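Local structure of NADP-dependent glyceraldehyde-3-phosphate dehydrogenase (Bacillus halodurans, 3PRL) at residues D[338-343]-D[366-371]; D[342-347]-D[359-364]. The protein probably oxidises glyceraldehyde 3-phosphate with NADP+ without phosphorylating it, as a member of the aldehyde dehydrogenase family. All coordinates share one frame; numbering follows the deposited sequence.

Contact 1. Residues D[338-343]-D[366-371]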
loop_
_atom_site.group_PDB
_atom_site.type_symbol
_atom_site.label_atom_id
_atom_site.label_comp_id
_atom_site.label_asym_id
_atom_site.label_seq_id
_atom_site.Cartn_x
_atom_site.Cartn_y
_atom_site.Cartn_z
ATOM N N LYS D 338 28.896 38.583 5.932
ATOM C CA LYS D 338 28.626 37.938 7.211
ATOM C C LYS D 338 29.113 36.499 7.184
ATOM O O LYS D 338 29.878 36.073 8.060
ATOM C CB LYS D 338 27.116 37.962 7.490
ATOM C CG LYS D 338 26.695 38.246 8.943
ATOM C CD LYS D 338 27.278 37.264 9.965
ATOM C CE LYS D 338 26.930 37.672 11.414
ATOM N NZ LYS D 338 25.620 37.106 11.906
ATOM N N SER D 339 28.659 35.758 6.170
ATOM C CA SER D 339 28.913 34.321 6.056
ATOM C C SER D 339 30.403 34.028 5.933
ATOM O O SER D 339 30.930 33.189 6.673
ATOM C CB SER D 339 28.130 33.725 4.883
ATOM O OG SER D 339 28.758 32.556 4.403
ATOM N N ALA D 340 31.080 34.743 5.033
ATOM C CA ALA D 340 32.527 34.616 4.862
ATOM C C ALA D 340 33.298 34.960 6.154
ATOM O O ALA D 340 34.202 34.221 6.559
ATOM C CB ALA D 340 33.006 35.478 3.693
ATOM N N ALA D 341 32.931 36.061 6.807
ATOM C CA ALA D 341 33.529 36.391 8.109
ATOM C C ALA D 341 33.404 35.204 9.083
ATOM O O ALA D 341 34.404 34.788 9.684
ATOM C CB ALA D 341 32.894 37.644 8.700
ATOM N N PHE D 342 32.182 34.670 9.210
ATOM C CA PHE D 342 31.866 33.541 10.111
ATOM C C PHE D 342 32.677 32.293 9.765
ATOM O O PHE D 342 33.205 31.644 10.660
ATOM C CB PHE D 342 30.351 33.231 10.127
ATOM C CG PHE D 342 29.983 31.950 10.874
ATOM C CD1 PHE D 342 29.837 31.949 12.262
ATOM C CD2 PHE D 342 29.788 30.753 10.181
ATOM C CE1 PHE D 342 29.520 30.789 12.960
ATOM C CE2 PHE D 342 29.460 29.569 10.863
ATOM C CZ PHE D 342 29.326 29.585 12.260
ATOM N N ILE D 343 32.787 31.971 8.471
ATOM C CA ILE D 343 33.635 30.855 7.997
ATOM C C ILE D 343 35.107 31.052 8.378
ATOM O O ILE D 343 35.738 30.159 8.941
ATOM C CB ILE D 343 33.525 30.639 6.460
ATOM C CG1 ILE D 343 32.072 30.336 6.059
ATOM C CG2 ILE D 343 34.457 29.504 6.000
ATOM C CD1 ILE D 343 31.710 30.893 4.693
ATOM N N ASN D 366 34.522 37.973 -0.711
ATOM C CA ASN D 366 33.498 36.922 -0.753
ATOM C C ASN D 366 34.053 35.554 -1.148
ATOM O O ASN D 366 33.541 34.518 -0.713
ATOM C CB ASN D 366 32.435 37.289 -1.790
ATOM C CG ASN D 366 31.302 38.109 -1.217
ATOM O OD1 ASN D 366 30.133 37.899 -1.580
ATOM N ND2 ASN D 366 31.626 39.054 -0.333
ATOM N N LEU D 367 35.063 35.561 -2.015
ATOM C CA LEU D 367 35.610 34.338 -2.595
ATOM C C LEU D 367 36.588 33.663 -1.630
ATOM O O LEU D 367 37.591 34.259 -1.229
ATOM C CB LEU D 367 36.289 34.661 -3.940
ATOM C CG LEU D 367 36.763 33.579 -4.923
ATOM C CD1 LEU D 367 35.602 32.751 -5.448
ATOM C CD2 LEU D 367 37.548 34.223 -6.087
ATOM N N LEU D 368 36.278 32.430 -1.245
ATOM C CA LEU D 368 37.154 31.639 -0.392
ATOM C C LEU D 368 37.707 30.427 -1.111
ATOM O O LEU D 368 36.962 29.685 -1.757
ATOM C CB LEU D 368 36.422 31.174 0.858
ATOM C CG LEU D 368 36.559 32.029 2.111
ATOM C CD1 LEU D 368 35.563 33.183 2.092
ATOM C CD2 LEU D 368 36.348 31.147 3.337
ATOM N N SER D 369 39.020 30.235 -0.992
ATOM C CA SER D 369 39.686 29.022 -1.462
ATOM C C SER D 369 39.108 27.813 -0.746
ATOM O O SER D 369 38.741 27.917 0.424
ATOM C CB SER D 369 41.197 29.092 -1.200
ATOM O OG SER D 369 41.867 29.793 -2.227
ATOM N N PRO D 370 38.997 26.667 -1.443
ATOM C CA PRO D 370 38.559 25.515 -0.672
ATOM C C PRO D 370 39.616 25.258 0.403
ATOM O O PRO D 370 40.819 25.295 0.124
ATOM C CB PRO D 370 38.508 24.386 -1.702
ATOM C CG PRO D 370 39.385 24.841 -2.837
ATOM C CD PRO D 370 39.303 26.326 -2.847
ATOM N N THR D 371 39.159 25.046 1.628
ATOM C CA THR D 371 40.058 24.954 2.753
ATOM C C THR D 371 40.023 23.550 3.341
ATOM O O THR D 371 38.956 23.051 3.723
ATOM C CB THR D 371 39.753 26.052 3.813
ATOM O OG1 THR D 371 39.724 27.338 3.178
ATOM C CG2 THR D 371 40.822 26.069 4.878
#
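L368 makes the two close contacts of its segment, setting one methyl against each of two helix residues one turn apart. Its CD1 meets A340 at CB, 3.8 Å away, while the other branch, CD2, lies 3.7 Å from CG2 of I343. The fork of the leucine thus spans the step from A340 to I343 along helix 337-352, and both helix residues direct their CB atoms at strand 367-374. I343 takes part through its short branch: with chi1 at -59°, CG2 stands anti to the backbone N, and it is this methyl that touches the leucine, the two side chains meeting at a slant. The three residues are buried and form the tight part of the interface. It loosens toward the outside, where the CB of A341, on the exposed side of the helix, and that of partly exposed L367 point away from the other segment. A340 and L368 also touch R363 on the neighbouring strand 363-364, which extends the packing. The area buried between the two segments is small, 145 Å². Helix and strand are therefore joined here by methyl-to-methyl van der Waals packing alone, an apolar seam with no polar bond between the segments.

Contact 2. Residues D[342-347]-D[359-364]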
loop_
_atom_site.group_PDB
_atom_site.type_symbol
_atom_site.label_atom_id
_atom_site.label_comp_id
_atom_site.label_asym_id
_atom_site.label_seq_id
_atom_site.Cartn_x
_atom_site.Cartn_y
_atom_site.Cartn_z
ATOM N N PHE D 342 32.182 34.670 9.210
ATOM C CA PHE D 342 31.866 33.541 10.111
ATOM C C PHE D 342 32.677 32.293 9.765
ATOM O O PHE D 342 33.205 31.644 10.660
ATOM C CB PHE D 342 30.351 33.231 10.127
ATOM C CG PHE D 342 29.983 31.950 10.874
ATOM C CD1 PHE D 342 29.837 31.949 12.262
ATOM C CD2 PHE D 342 29.788 30.753 10.181
ATOM C CE1 PHE D 342 29.520 30.789 12.960
ATOM C CE2 PHE D 342 29.460 29.569 10.863
ATOM C CZ PHE D 342 29.326 29.585 12.260
ATOM N N ILE D 343 32.787 31.971 8.471
ATOM C CA ILE D 343 33.635 30.855 7.997
ATOM C C ILE D 343 35.107 31.052 8.378
ATOM O O ILE D 343 35.738 30.159 8.941
ATOM C CB ILE D 343 33.525 30.639 6.460
ATOM C CG1 ILE D 343 32.072 30.336 6.059
ATOM C CG2 ILE D 343 34.457 29.504 6.000
ATOM C CD1 ILE D 343 31.710 30.893 4.693
ATOM N N GLN D 344 35.635 32.230 8.082
ATOM C CA GLN D 344 37.019 32.573 8.436
ATOM C C GLN D 344 37.335 32.302 9.908
ATOM O O GLN D 344 38.411 31.787 10.233
ATOM C CB GLN D 344 37.308 34.040 8.093
ATOM C CG GLN D 344 38.757 34.502 8.341
ATOM C CD GLN D 344 39.790 33.692 7.564
ATOM O OE1 GLN D 344 39.770 33.641 6.335
ATOM N NE2 GLN D 344 40.704 33.059 8.288
ATOM N N GLY D 345 36.395 32.651 10.783
ATOM C CA GLY D 345 36.547 32.460 12.228
ATOM C C GLY D 345 36.636 31.008 12.660
ATOM O O GLY D 345 37.313 30.692 13.647
ATOM N N LEU D 346 35.937 30.134 11.933
ATOM C CA LEU D 346 36.020 28.687 12.136
ATOM C C LEU D 346 37.405 28.138 11.791
ATOM O O LEU D 346 37.938 27.301 12.528
ATOM C CB LEU D 346 34.927 27.947 11.331
ATOM C CG LEU D 346 33.594 27.595 12.022
ATOM C CD1 LEU D 346 32.920 28.803 12.652
ATOM C CD2 LEU D 346 32.618 26.917 11.063
ATOM N N ILE D 347 37.964 28.603 10.671
ATOM C CA ILE D 347 39.327 28.244 10.255
ATOM C C ILE D 347 40.346 28.710 11.301
ATOM O O ILE D 347 41.079 27.887 11.856
ATOM C CB ILE D 347 39.671 28.802 8.845
ATOM C CG1 ILE D 347 38.825 28.095 7.781
ATOM C CG2 ILE D 347 41.173 28.647 8.542
ATOM C CD1 ILE D 347 38.718 28.835 6.457
ATOM N N SER D 359 45.567 22.597 2.748
ATOM C CA SER D 359 45.493 23.409 1.534
ATOM C C SER D 359 44.640 24.661 1.685
ATOM O O SER D 359 43.708 24.700 2.489
ATOM C CB SER D 359 44.999 22.574 0.347
ATOM O OG SER D 359 44.557 23.404 -0.707
ATOM N N GLY D 360 45.009 25.676 0.906
ATOM C CA GLY D 360 44.200 26.858 0.615
ATOM C C GLY D 360 43.351 27.477 1.699
ATOM O O GLY D 360 42.154 27.246 1.745
ATOM N N ASN D 361 43.972 28.277 2.562
ATOM C CA ASN D 361 43.253 29.144 3.498
ATOM C C ASN D 361 42.641 30.326 2.723
ATOM O O ASN D 361 41.554 30.816 3.049
ATOM C CB ASN D 361 44.239 29.654 4.568
ATOM C CG ASN D 361 43.552 30.220 5.813
ATOM O OD1 ASN D 361 42.328 30.300 5.890
ATOM N ND2 ASN D 361 44.359 30.619 6.800
ATOM N N LYS D 362 43.345 30.711 1.653
ATOM C CA LYS D 362 43.191 31.978 0.903
ATOM C C LYS D 362 41.773 32.488 0.644
ATOM O O LYS D 362 40.886 31.740 0.255
ATOM C CB LYS D 362 43.941 31.894 -0.440
ATOM C CG LYS D 362 45.262 31.119 -0.407
ATOM C CD LYS D 362 46.328 31.835 0.414
ATOM C CE LYS D 362 47.490 30.911 0.737
ATOM N NZ LYS D 362 48.342 31.478 1.818
ATOM N N ARG D 363 41.586 33.789 0.826
ATOM C CA ARG D 363 40.277 34.391 0.656
ATOM C C ARG D 363 40.387 35.852 0.294
ATOM O O ARG D 363 41.102 36.607 0.953
ATOM C CB ARG D 363 39.483 34.262 1.949
ATOM C CG ARG D 363 38.400 35.299 2.093
ATOM C CD ARG D 363 38.525 36.000 3.413
ATOM N NE ARG D 363 37.414 36.914 3.621
ATOM C CZ ARG D 363 36.862 37.142 4.805
ATOM N NH1 ARG D 363 37.316 36.510 5.878
ATOM N NH2 ARG D 363 35.848 37.987 4.912
ATOM N N GLN D 364 39.661 36.256 -0.740
ATOM C CA GLN D 364 39.646 37.650 -1.156
ATOM C C GLN D 364 38.218 38.188 -1.186
ATOM O O GLN D 364 37.545 38.124 -2.216
ATOM C CB GLN D 364 40.335 37.823 -2.515
ATOM C CG GLN D 364 41.372 36.746 -2.834
ATOM C CD GLN D 364 42.700 37.306 -3.317
ATOM O OE1 GLN D 364 42.880 38.523 -3.422
ATOM N NE2 GLN D 364 43.647 36.411 -3.601
#
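Q344 and I347, one turn apart on helix 337-352, pack against R363 of the beta hairpin 363-364/367-374 and N361 of the loop leading into it, in the mixed sheet of the catalytic domain of the aldehyde dehydrogenase fold. NH1 of R363 reaches the aliphatic root of Q344, 3.3 Å from its CB and 3.5 Å from its CG, with CG at the edge of the guanidinium and in its plane. Between the polar ends the approach is looser: the Q344 amide lies nearly coplanar with the guanidinium, 13° apart, yet OE1 stays 3.8 Å from R363 NH1. Polar bonds of both side chains run to other residues: Q344 NE2 to D348, one turn on in the same helix, and R363 NE to the carbonyl of G365. A bend at chi2 (58°) folds the Q344 chain, and its NE2 remains 4.0 Å from N361 OD1, the two side chains lying roughly perpendicular. The N361 side chain runs antiparallel alongside that of I347 and also touches L351 farther along the helix. The asparagine OD1 is buried without a polar partner in the model, its nearest neighbour across the contact being I347 CG2 at 3.3 Å.

In the fold
Contacts 1 and 2 are overlapping parts of one helix-on-sheet interface, their centres about 5 Å apart. Both start from helix 337-352, and their other segments run antiparallel as sheet neighbours: K362 O accepts a probable hydrogen bond from S369 N at 2.7 Å, and T371 OG1 lies 2.8 Å from G360 O in another probable one. Side chains join them too, with L368 CD1 3.5 Å from R363 CG. Contact 1 is the buried, apolar half; contact 2 is partly buried and more polar. The side chain of I343 lies about 9 Å from that of F162, which binds NADP+ in this enzyme, though none is bound to this chain; contact 2 lies away from that site.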